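Side-chain contacts in putative type VI secretion protein (Escherichia coli, PDB 4HH5), which probably binds and hydrolyses ATP as a ClpA/ClpB-family type VI secretion ATPase, whose N-terminal domain forms this chain: residues L74-L77 against D78-R82; E37-P40 against E41-L44; A27-C30 against Q31-A34. One frame throughout, in Å; residues are numbered along the deposited sequence.

Interaction 1. Residues L74-L77 against D78-R82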
loop_
_atom_site.group_PDB
_atom_site.type_symbol
_atom_site.label_atom_id
_atom_site.label_comp_id
_atom_site.label_asym_id
_atom_site.label_seq_id
_atom_site.Cartn_x
_atom_site.Cartn_y
_atom_site.Cartn_z
ATOM N N LEU A 74 0.682 -6.271 13.324
ATOM C CA LEU A 74 0.771 -7.650 13.825
ATOM C C LEU A 74 -0.463 -7.994 14.646
ATOM O O LEU A 74 -0.985 -9.104 14.523
ATOM C CB LEU A 74 2.000 -7.854 14.715
ATOM C CG LEU A 74 3.349 -8.073 14.065
ATOM C CD1 LEU A 74 4.354 -8.448 15.117
ATOM C CD2 LEU A 74 3.300 -9.174 13.016
ATOM N N GLY A 75 -0.885 -7.045 15.488
ATOM C CA GLY A 75 -2.059 -7.158 16.345
ATOM C C GLY A 75 -3.312 -7.317 15.513
ATOM O O GLY A 75 -4.137 -8.191 15.791
ATOM N N TRP A 76 -3.431 -6.496 14.457
ATOM C CA TRP A 76 -4.530 -6.538 13.503
ATOM C C TRP A 76 -4.531 -7.895 12.787
ATOM O O TRP A 76 -5.595 -8.489 12.633
ATOM C CB TRP A 76 -4.421 -5.380 12.490
ATOM C CG TRP A 76 -5.510 -5.388 11.460
ATOM C CD1 TRP A 76 -6.688 -4.703 11.507
ATOM C CD2 TRP A 76 -5.539 -6.158 10.251
ATOM N NE1 TRP A 76 -7.440 -4.982 10.392
ATOM C CE2 TRP A 76 -6.767 -5.889 9.614
ATOM C CE3 TRP A 76 -4.647 -7.071 9.648
ATOM C CZ2 TRP A 76 -7.123 -6.481 8.397
ATOM C CZ3 TRP A 76 -5.012 -7.680 8.462
ATOM C CH2 TRP A 76 -6.233 -7.377 7.844
ATOM N N LEU A 77 -3.346 -8.381 12.364
ATOM C CA LEU A 77 -3.156 -9.660 11.667
ATOM C C LEU A 77 -3.636 -10.848 12.519
ATOM O O LEU A 77 -4.377 -11.705 12.025
ATOM C CB LEU A 77 -1.671 -9.825 11.286
ATOM C CG LEU A 77 -1.302 -10.984 10.358
ATOM C CD1 LEU A 77 -1.707 -10.691 8.917
ATOM C CD2 LEU A 77 0.191 -11.280 10.429
ATOM N N ASP A 78 -3.246 -10.870 13.800
ATOM C CA ASP A 78 -3.590 -11.937 14.736
ATOM C C ASP A 78 -5.046 -11.903 15.213
ATOM O O ASP A 78 -5.550 -12.927 15.675
ATOM C CB ASP A 78 -2.589 -11.976 15.904
ATOM C CG ASP A 78 -1.137 -12.168 15.483
ATOM O OD1 ASP A 78 -0.893 -12.879 14.477
ATOM O OD2 ASP A 78 -0.244 -11.606 16.158
ATOM N N ASN A 79 -5.726 -10.745 15.075
ATOM C CA ASN A 79 -7.128 -10.570 15.465
ATOM C C ASN A 79 -8.103 -10.810 14.311
ATOM O O ASN A 79 -9.315 -10.756 14.513
ATOM C CB ASN A 79 -7.364 -9.194 16.111
ATOM C CG ASN A 79 -6.662 -8.968 17.432
ATOM O OD1 ASN A 79 -5.969 -9.840 17.970
ATOM N ND2 ASN A 79 -6.797 -7.759 17.963
ATOM N N GLN A 80 -7.584 -11.085 13.105
ATOM C CA GLN A 80 -8.440 -11.358 11.957
ATOM C C GLN A 80 -8.934 -12.795 11.993
ATOM O O GLN A 80 -8.138 -13.705 12.262
ATOM C CB GLN A 80 -7.750 -11.030 10.623
ATOM C CG GLN A 80 -7.595 -9.527 10.340
ATOM C CD GLN A 80 -8.634 -8.627 10.989
ATOM O OE1 GLN A 80 -8.395 -8.002 12.036
ATOM N NE2 GLN A 80 -9.808 -8.544 10.384
ATOM N N PRO A 81 -10.250 -13.023 11.787
ATOM C CA PRO A 81 -10.747 -14.403 11.820
ATOM C C PRO A 81 -10.395 -15.158 10.551
ATOM O O PRO A 81 -10.315 -14.553 9.475
ATOM C CB PRO A 81 -12.262 -14.229 11.945
ATOM C CG PRO A 81 -12.553 -12.918 11.302
ATOM C CD PRO A 81 -11.327 -12.059 11.466
ATOM N N ARG A 82 -10.232 -16.488 10.675
ATOM C CA ARG A 82 -10.001 -17.355 9.524
ATOM C C ARG A 82 -11.263 -17.316 8.672
ATOM O O ARG A 82 -12.364 -17.165 9.207
ATOM C CB ARG A 82 -9.672 -18.789 9.942
ATOM C CG ARG A 82 -8.352 -19.271 9.372
ATOM C CD ARG A 82 -7.347 -19.537 10.472
#
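The amide of Asp78 closes the last full turn of helix 66-78 on the carbonyl of Leu74, with N 3.0 Å from O and an N-H...O angle of 156°. One residue on, the helical pattern frays: Asn79 N divides itself weakly between Gly75 O, at 3.1 Å, and Trp76 O, at 3.3 Å. A last weak bond, from Gln80 N to Leu77 O, brings the next side chain back under the helix end. There the chain of Gln80 bends at chi2 and lays its CG over one face of the Trp76 indole, a CH-pi contact with CG 3.5 Å from the centroid of the six-membered ring and 8° off its normal. The carboxamide plane continues the same layer, stacked within 6° of the indole. With CG anti to the backbone N and beside the carbonyl carbon, Trp76 carries its indole off the flank of the last turn, where Gln80 folds back over that one face. The helix terminus belongs to the mainly helical Clp N-terminal domain, and the indole joins it to the start of helix 40-50: it packs on Glu41 and meets the His42 ring edge-to-face. Leu77 also packs on His42. On the solvent side, Asp78 folds its carboxylate back along the helix, setting OD2 3.1 Å from Leu74 O. Both are acceptors, so this approach is probably unfavourable in itself, and the positive charge of Arg33, which forms a salt bridge with Asp78 OD1, is likely to offset it. The amide group of Asn79 lies beside the carbonyl of Gly75, its CG 3.1 Å from Gly75 O.

Interaction 2. Residues E37-P40 against E41-L44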
loop_
_atom_site.group_PDB
_atom_site.type_symbol
_atom_site.label_atom_id
_atom_site.label_comp_id
_atom_site.label_asym_id
_atom_site.label_seq_id
_atom_site.Cartn_x
_atom_site.Cartn_y
_atom_site.Cartn_z
ATOM N N GLU A 37 -9.561 -12.879 2.266
ATOM C CA GLU A 37 -9.296 -11.589 1.624
ATOM C C GLU A 37 -7.972 -10.892 1.913
ATOM O O GLU A 37 -7.552 -10.799 3.061
ATOM C CB GLU A 37 -10.489 -10.635 1.800
ATOM C CG GLU A 37 -11.796 -11.177 1.189
ATOM C CD GLU A 37 -12.988 -10.249 1.232
ATOM O OE1 GLU A 37 -13.892 -10.351 0.398
ATOM O OE2 GLU A 37 -13.051 -9.357 2.217
ATOM N N ILE A 38 -7.342 -10.360 0.854
ATOM C CA ILE A 38 -6.094 -9.600 0.952
ATOM C C ILE A 38 -6.526 -8.155 1.207
ATOM O O ILE A 38 -7.167 -7.539 0.350
ATOM C CB ILE A 38 -5.196 -9.746 -0.316
ATOM C CG1 ILE A 38 -4.945 -11.226 -0.666
ATOM C CG2 ILE A 38 -3.870 -8.991 -0.132
ATOM C CD1 ILE A 38 -4.771 -11.528 -2.128
ATOM N N THR A 39 -6.223 -7.644 2.408
ATOM C CA THR A 39 -6.618 -6.300 2.827
ATOM C C THR A 39 -5.469 -5.279 2.675
ATOM O O THR A 39 -4.307 -5.701 2.581
ATOM C CB THR A 39 -7.065 -6.335 4.293
ATOM O OG1 THR A 39 -5.909 -6.541 5.100
ATOM C CG2 THR A 39 -8.150 -7.384 4.578
ATOM N N PRO A 40 -5.747 -3.940 2.732
ATOM C CA PRO A 40 -4.643 -2.963 2.682
ATOM C C PRO A 40 -3.678 -3.139 3.848
ATOM O O PRO A 40 -2.506 -2.848 3.682
ATOM C CB PRO A 40 -5.354 -1.603 2.746
ATOM C CG PRO A 40 -6.758 -1.876 2.340
ATOM C CD PRO A 40 -7.052 -3.253 2.846
ATOM N N GLU A 41 -4.155 -3.658 5.009
ATOM C CA GLU A 41 -3.295 -3.918 6.170
ATOM C C GLU A 41 -2.262 -4.996 5.838
ATOM O O GLU A 41 -1.098 -4.836 6.217
ATOM C CB GLU A 41 -4.106 -4.305 7.421
ATOM C CG GLU A 41 -4.918 -3.168 8.022
ATOM C CD GLU A 41 -6.294 -2.927 7.431
ATOM O OE1 GLU A 41 -6.629 -3.516 6.377
ATOM O OE2 GLU A 41 -7.050 -2.142 8.044
ATOM N N HIS A 42 -2.675 -6.077 5.109
ATOM C CA HIS A 42 -1.762 -7.153 4.677
ATOM C C HIS A 42 -0.678 -6.559 3.765
ATOM O O HIS A 42 0.504 -6.893 3.905
ATOM C CB HIS A 42 -2.503 -8.260 3.910
ATOM C CG HIS A 42 -3.348 -9.163 4.761
ATOM N ND1 HIS A 42 -4.732 -9.109 4.716
ATOM C CD2 HIS A 42 -2.976 -10.151 5.607
ATOM C CE1 HIS A 42 -5.156 -10.039 5.559
ATOM N NE2 HIS A 42 -4.141 -10.698 6.113
ATOM N N TRP A 43 -1.092 -5.673 2.844
ATOM C CA TRP A 43 -0.209 -4.992 1.903
ATOM C C TRP A 43 0.767 -4.063 2.619
ATOM O O TRP A 43 1.960 -4.124 2.339
ATOM C CB TRP A 43 -1.032 -4.217 0.874
ATOM C CG TRP A 43 -0.325 -3.934 -0.423
ATOM C CD1 TRP A 43 0.927 -4.337 -0.796
ATOM C CD2 TRP A 43 -0.856 -3.198 -1.531
ATOM N NE1 TRP A 43 1.210 -3.884 -2.064
ATOM C CE2 TRP A 43 0.124 -3.197 -2.545
ATOM C CE3 TRP A 43 -2.084 -2.559 -1.775
ATOM C CZ2 TRP A 43 -0.087 -2.594 -3.786
ATOM C CZ3 TRP A 43 -2.294 -1.967 -3.010
ATOM C CH2 TRP A 43 -1.303 -1.989 -3.999
ATOM N N LEU A 44 0.275 -3.213 3.548
ATOM C CA LEU A 44 1.126 -2.273 4.304
ATOM C C LEU A 44 2.180 -3.004 5.130
ATOM O O LEU A 44 3.327 -2.562 5.174
ATOM C CB LEU A 44 0.298 -1.320 5.194
ATOM C CG LEU A 44 -0.546 -0.264 4.457
ATOM C CD1 LEU A 44 -1.652 0.263 5.347
ATOM C CD2 LEU A 44 0.306 0.891 3.935
#
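Thr39 turns its hydroxyl between its own backbone N and carbonyl carbon (chi1 71°), while His42 sets CG anti to its carbonyl carbon (chi1 -74°), and the two side chains thereby reach back to one another's backbones. The result is a capping box at the start of helix 40-50, with Thr39 as N-cap. In one arm, Thr39 N gives a nearly straight bond to His42 ND1, 3.1 Å away at an N-H...N angle of 168°, and lies near the plane of the imidazole. ND1 acts as the acceptor in this bond. In the other arm His42 N points to Thr39 OG1 at 3.3 Å, although the place of this hydroxyl is less certain. Its 3.4 Å approach to Glu41 OE1 is at most a weak bond; the firmer partner of that carboxylate is Arg130 N, which bonds to OE2. Most of these groups are buried, so the box supplies polar partners at a helix start enclosed by helices 17-32, 66-78 and 92-107. Just before it, Ile38 pairs with Gln89 and Ala91 in the short parallel sheet of strands 37-38 and 89-90. Regular helical bonding then begins with Trp43 N to Thr39 O, in the carbonyl plane, and Leu44 N reaches Pro40 O at 2.8 Å, with Leu44 CG lying 3.3 Å from the same oxygen.

Interaction 3. Residues A27-C30 against Q31-A34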
loop_
_atom_site.group_PDB
_atom_site.type_symbol
_atom_site.label_atom_id
_atom_site.label_comp_id
_atom_site.label_asym_id
_atom_site.label_seq_id
_atom_site.Cartn_x
_atom_site.Cartn_y
_atom_site.Cartn_z
ATOM N N ALA A 27 -0.501 -11.648 -0.501
ATOM C CA ALA A 27 -1.292 -12.778 -1.009
ATOM C C ALA A 27 -0.732 -14.094 -0.453
ATOM O O ALA A 27 -1.513 -14.957 -0.050
ATOM C CB ALA A 27 -1.276 -12.803 -2.534
ATOM N N SER A 28 0.619 -14.233 -0.402
ATOM C CA SER A 28 1.287 -15.423 0.153
ATOM C C SER A 28 1.005 -15.561 1.647
ATOM O O SER A 28 0.699 -16.664 2.104
ATOM C CB SER A 28 2.793 -15.377 -0.093
ATOM O OG SER A 28 3.063 -15.505 -1.478
ATOM N N LEU A 29 1.061 -14.438 2.396
ATOM C CA LEU A 29 0.786 -14.415 3.833
ATOM C C LEU A 29 -0.666 -14.835 4.119
ATOM O O LEU A 29 -0.896 -15.656 5.009
ATOM C CB LEU A 29 1.132 -13.035 4.421
ATOM C CG LEU A 29 0.630 -12.689 5.833
ATOM C CD1 LEU A 29 1.398 -13.455 6.914
ATOM C CD2 LEU A 29 0.743 -11.196 6.079
ATOM N N CYS A 30 -1.626 -14.331 3.319
ATOM C CA CYS A 30 -3.046 -14.694 3.418
ATOM C C CYS A 30 -3.249 -16.185 3.207
ATOM O O CYS A 30 -4.039 -16.792 3.931
ATOM C CB CYS A 30 -3.878 -13.889 2.429
ATOM S SG CYS A 30 -4.193 -12.191 2.944
ATOM N N GLN A 31 -2.539 -16.768 2.208
ATOM C CA GLN A 31 -2.597 -18.193 1.875
ATOM C C GLN A 31 -2.109 -19.044 3.044
ATOM O O GLN A 31 -2.808 -19.991 3.408
ATOM C CB GLN A 31 -1.793 -18.496 0.603
ATOM C CG GLN A 31 -2.242 -19.761 -0.118
ATOM C CD GLN A 31 -1.663 -19.898 -1.504
ATOM O OE1 GLN A 31 -1.134 -20.950 -1.873
ATOM N NE2 GLN A 31 -1.778 -18.858 -2.321
ATOM N N THR A 32 -0.954 -18.681 3.672
ATOM C CA THR A 32 -0.396 -19.412 4.829
ATOM C C THR A 32 -1.345 -19.412 6.032
ATOM O O THR A 32 -1.261 -20.311 6.868
ATOM C CB THR A 32 0.985 -18.883 5.268
ATOM O OG1 THR A 32 0.850 -17.565 5.798
ATOM C CG2 THR A 32 2.036 -18.936 4.164
ATOM N N ARG A 33 -2.199 -18.385 6.151
ATOM C CA ARG A 33 -3.151 -18.282 7.265
ATOM C C ARG A 33 -4.571 -18.663 6.844
ATOM O O ARG A 33 -5.499 -18.569 7.651
ATOM C CB ARG A 33 -3.084 -16.902 7.943
ATOM C CG ARG A 33 -1.669 -16.478 8.281
ATOM C CD ARG A 33 -1.596 -15.638 9.530
ATOM N NE ARG A 33 -0.203 -15.417 9.923
ATOM C CZ ARG A 33 0.178 -14.891 11.081
ATOM N NH1 ARG A 33 -0.725 -14.528 11.984
ATOM N NH2 ARG A 33 1.467 -14.728 11.350
ATOM N N ALA A 34 -4.718 -19.158 5.592
ATOM C CA ALA A 34 -5.965 -19.620 4.964
ATOM C C ALA A 34 -7.087 -18.565 4.905
ATOM O O ALA A 34 -8.267 -18.927 4.799
ATOM C CB ALA A 34 -6.453 -20.920 5.610
#
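The guanidinium of Arg33 meets Leu29 at an oblique angle, with the methyl carbon CD1 of Leu29 3.9 Å from NE of Arg33. CB of Leu29 leads away, but with CG anti to the backbone N (chi1 166°) the end of the side chain comes back beside Arg33. The backbone is closely bonded. Leu29 O accepts two hydrogen bonds from the same face of its carbonyl plane: one from the hydroxyl of Thr32, with OG1 at 2.7 Å, and one from Arg33 N at 3.2 Å. Thr32 N bonds in regular helical fashion to Ser28 O, 3.0 Å away, and Gln31 N to Ala27 O. Arg33 is the first residue to leave helical geometry, and a second, weak bond from its N goes to Cys30 O. Helix 17-32 then ends in a Schellman motif: Ala34, at positive phi (58°), is the C-prime residue, its N bonds to Gln31 O at 3.0 Å, and His35 N turns back to Cys30 O. Cys30 and Leu29 face inward onto His42, and Leu29 also packs on Leu45 and Leu77. Arg33 thus serves the helix-end carbonyls through its backbone N and not its guanidinium, whose NH1 is held in a salt bridge by Asp78 OD1; this pairing probably balances the charge and steadies the position of the side chain.

How the interactions relate
From the N terminus, interaction 3 ends helix 17-32, interaction 2 leads from strand 37-38 into helix 40-50, and interaction 1 ends helix 66-78. Each closes no more than a local turn; the three follow in series, neither nested nor crossing. In space they gather, with centres 11 to 12 Å apart. Interactions 3 and 2 meet where Cys30 SG lies 3.5 Å from His42 NE2 and where Ala27 touches Ile38. Interactions 2 and 1 join through Leu77 against His42, CD1 to CD2 3.6 Å. Interactions 3 and 1 are bridged across the helix ends by Arg33 NH1 and Asp78 OD1, 3.0 Å apart, tying the two helix C-termini around the capped helix start.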